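Side-chain contact in transferrin (Manduca sexta, PDB 6WB6), which is a secreted iron-transport protein that binds a single ferric ion per molecule together with a carbonate anion: residues M582-T587 with E648-I653. Sequence-based numbering, arbitrary orientation.
Sequences MAPSRT and EKFKTI
Met582 meets the Phe650 ring at two points, through its backbone carbonyl and through its terminal methyl. Met582 O lies at the ring edge, in plane, 3.2 Å from Phe650 CE1, so the hydrogen on CE1 points nearly at it, a contact probably favoured by that hydrogen's slight positive charge. The side chain runs out extended, with CG anti to the backbone N (chi1 -170°), then bends at chi3 (84°), which brings Met582 CE within 3.4 Å of Phe650 CZ. Ala583 turns its methyl away from the helix and contributes only backbone, its C lying 3.9 Å from Phe650 CZ; its backbone is hydrogen-bonded to Asn436. Pro584 then covers one face of the Phe650 ring in a CH-pi contact, CB standing 4.2 Å from the centroid and 12° off the normal, while Pro584 CD packs 3.7 Å from Phe650 CE1. This loop leads from strand 581-582 of one sheet to strand 587-590 of another, and so belongs to the interdomain connections of the two-domain transferrin lobe, here the C-terminal one; helix 644-659 presents Phe650 to it. With the ring cut back to an alanine here, Pro584 CB and CD and the Met582 methyl would probably lose the apolar partner they share, opening a gap between loop and helix. Beyond the proline the chain departs from the helix: Ser585 OG bonds to Glu427 O, Arg586 forms a salt bridge with Asp408, and Thr587 OG1 donates to Ser585 O (2.6 Å) just as strand 587-590 begins.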
loop_
_atom_site.group_PDB
_atom_site.type_symbol
_atom_site.label_atom_id
_atom_site.label_comp_id
_atom_site.label_asym_id
_atom_site.label_seq_id
_atom_site.Cartn_x
_atom_site.Cartn_y
_atom_site.Cartn_z
ATOM N N MET A 582 -1.102 -24.590 0.345
ATOM C CA MET A 582 -1.438 -23.204 0.107
ATOM C C MET A 582 -2.029 -23.063 -1.289
ATOM O O MET A 582 -1.612 -23.749 -2.227
ATOM C CB MET A 582 -0.198 -22.331 0.249
ATOM C CG MET A 582 -0.528 -20.855 0.250
ATOM S SD MET A 582 0.925 -19.843 0.485
ATOM C CE MET A 582 1.474 -19.796 -1.196
ATOM N N ALA A 583 -2.996 -22.192 -1.418
ATOM C CA ALA A 583 -3.726 -22.027 -2.657
ATOM C C ALA A 583 -3.142 -20.879 -3.455
ATOM O O ALA A 583 -2.876 -19.812 -2.889
ATOM C CB ALA A 583 -5.202 -21.766 -2.373
ATOM N N PRO A 584 -2.906 -21.031 -4.755
ATOM C CA PRO A 584 -2.454 -19.875 -5.536
ATOM C C PRO A 584 -3.542 -18.819 -5.546
ATOM O O PRO A 584 -4.688 -19.097 -5.889
ATOM C CB PRO A 584 -2.188 -20.461 -6.928
ATOM C CG PRO A 584 -3.009 -21.690 -6.976
ATOM C CD PRO A 584 -3.067 -22.231 -5.587
ATOM N N SER A 585 -3.185 -17.619 -5.103
ATOM C CA SER A 585 -4.057 -16.457 -5.169
ATOM C C SER A 585 -3.672 -15.661 -6.398
ATOM O O SER A 585 -2.593 -15.857 -6.954
ATOM C CB SER A 585 -3.916 -15.563 -3.932
ATOM O OG SER A 585 -2.758 -14.752 -4.019
ATOM N N ARG A 586 -4.552 -14.756 -6.821
ATOM C CA ARG A 586 -4.192 -13.900 -7.938
ATOM C C ARG A 586 -2.752 -13.441 -7.754
ATOM O O ARG A 586 -2.390 -12.916 -6.698
ATOM C CB ARG A 586 -5.111 -12.692 -8.035
ATOM C CG ARG A 586 -4.644 -11.677 -9.025
ATOM C CD ARG A 586 -5.740 -10.666 -9.357
ATOM N NE ARG A 586 -6.855 -11.299 -10.042
ATOM C CZ ARG A 586 -7.994 -10.683 -10.365
ATOM N NH1 ARG A 586 -8.190 -9.400 -10.085
ATOM N NH2 ARG A 586 -8.943 -11.355 -10.979
ATOM N N THR A 587 -1.942 -13.652 -8.789
ATOM C CA THR A 587 -0.491 -13.497 -8.749
ATOM C C THR A 587 -0.025 -12.661 -9.925
ATOM O O THR A 587 -0.483 -12.868 -11.055
ATOM C CB THR A 587 0.202 -14.829 -8.846
ATOM O OG1 THR A 587 -0.162 -15.646 -7.736
ATOM C CG2 THR A 587 1.672 -14.628 -8.865
ATOM N N GLU A 648 7.887 -22.708 -6.318
ATOM C CA GLU A 648 8.379 -24.009 -6.739
ATOM C C GLU A 648 7.392 -25.106 -6.397
ATOM O O GLU A 648 7.159 -26.003 -7.213
ATOM C CB GLU A 648 9.742 -24.264 -6.117
ATOM C CG GLU A 648 10.743 -23.322 -6.743
ATOM C CD GLU A 648 12.122 -23.379 -6.121
ATOM O OE1 GLU A 648 12.287 -23.979 -5.024
ATOM O OE2 GLU A 648 13.032 -22.802 -6.750
ATOM N N LYS A 649 6.745 -25.012 -5.232
ATOM C CA LYS A 649 5.696 -25.967 -4.923
ATOM C C LYS A 649 4.543 -25.871 -5.925
ATOM O O LYS A 649 4.016 -26.897 -6.368
ATOM C CB LYS A 649 5.188 -25.762 -3.499
ATOM C CG LYS A 649 3.978 -26.626 -3.238
ATOM C CD LYS A 649 3.840 -27.100 -1.826
ATOM C CE LYS A 649 2.777 -28.184 -1.754
ATOM N NZ LYS A 649 2.070 -28.125 -0.455
ATOM N N PHE A 650 4.142 -24.651 -6.306
ATOM C CA PHE A 650 3.059 -24.518 -7.280
ATOM C C PHE A 650 3.449 -25.149 -8.610
ATOM O O PHE A 650 2.608 -25.747 -9.290
ATOM C CB PHE A 650 2.677 -23.048 -7.477
ATOM C CG PHE A 650 1.968 -22.426 -6.283
ATOM C CD1 PHE A 650 1.057 -23.152 -5.532
ATOM C CD2 PHE A 650 2.229 -21.122 -5.913
ATOM C CE1 PHE A 650 0.426 -22.578 -4.448
ATOM C CE2 PHE A 650 1.614 -20.560 -4.832
ATOM C CZ PHE A 650 0.711 -21.283 -4.104
ATOM N N LYS A 651 4.724 -25.042 -8.989
ATOM C CA LYS A 651 5.176 -25.674 -10.224
ATOM C C LYS A 651 5.140 -27.189 -10.121
ATOM O O LYS A 651 4.798 -27.872 -11.093
ATOM C CB LYS A 651 6.588 -25.209 -10.574
ATOM C CG LYS A 651 6.652 -23.788 -11.090
ATOM C CD LYS A 651 7.985 -23.493 -11.735
ATOM C CE LYS A 651 9.129 -23.643 -10.750
ATOM N NZ LYS A 651 10.243 -22.760 -11.128
ATOM N N THR A 652 5.492 -27.740 -8.962
ATOM C CA THR A 652 5.466 -29.192 -8.837
ATOM C C THR A 652 4.034 -29.695 -8.908
ATOM O O THR A 652 3.743 -30.672 -9.610
ATOM C CB THR A 652 6.144 -29.640 -7.533
ATOM O OG1 THR A 652 7.479 -29.109 -7.485
ATOM C CG2 THR A 652 6.219 -31.168 -7.443
ATOM N N ILE A 653 3.117 -29.012 -8.218
ATOM C CA ILE A 653 1.715 -29.403 -8.264
ATOM C C ILE A 653 1.216 -29.423 -9.704
ATOM O O ILE A 653 0.631 -30.410 -10.168
ATOM C CB ILE A 653 0.880 -28.462 -7.390
ATOM C CG1 ILE A 653 1.179 -28.767 -5.909
ATOM C CG2 ILE A 653 -0.587 -28.603 -7.750
ATOM C CD1 ILE A 653 0.526 -27.796 -4.904
#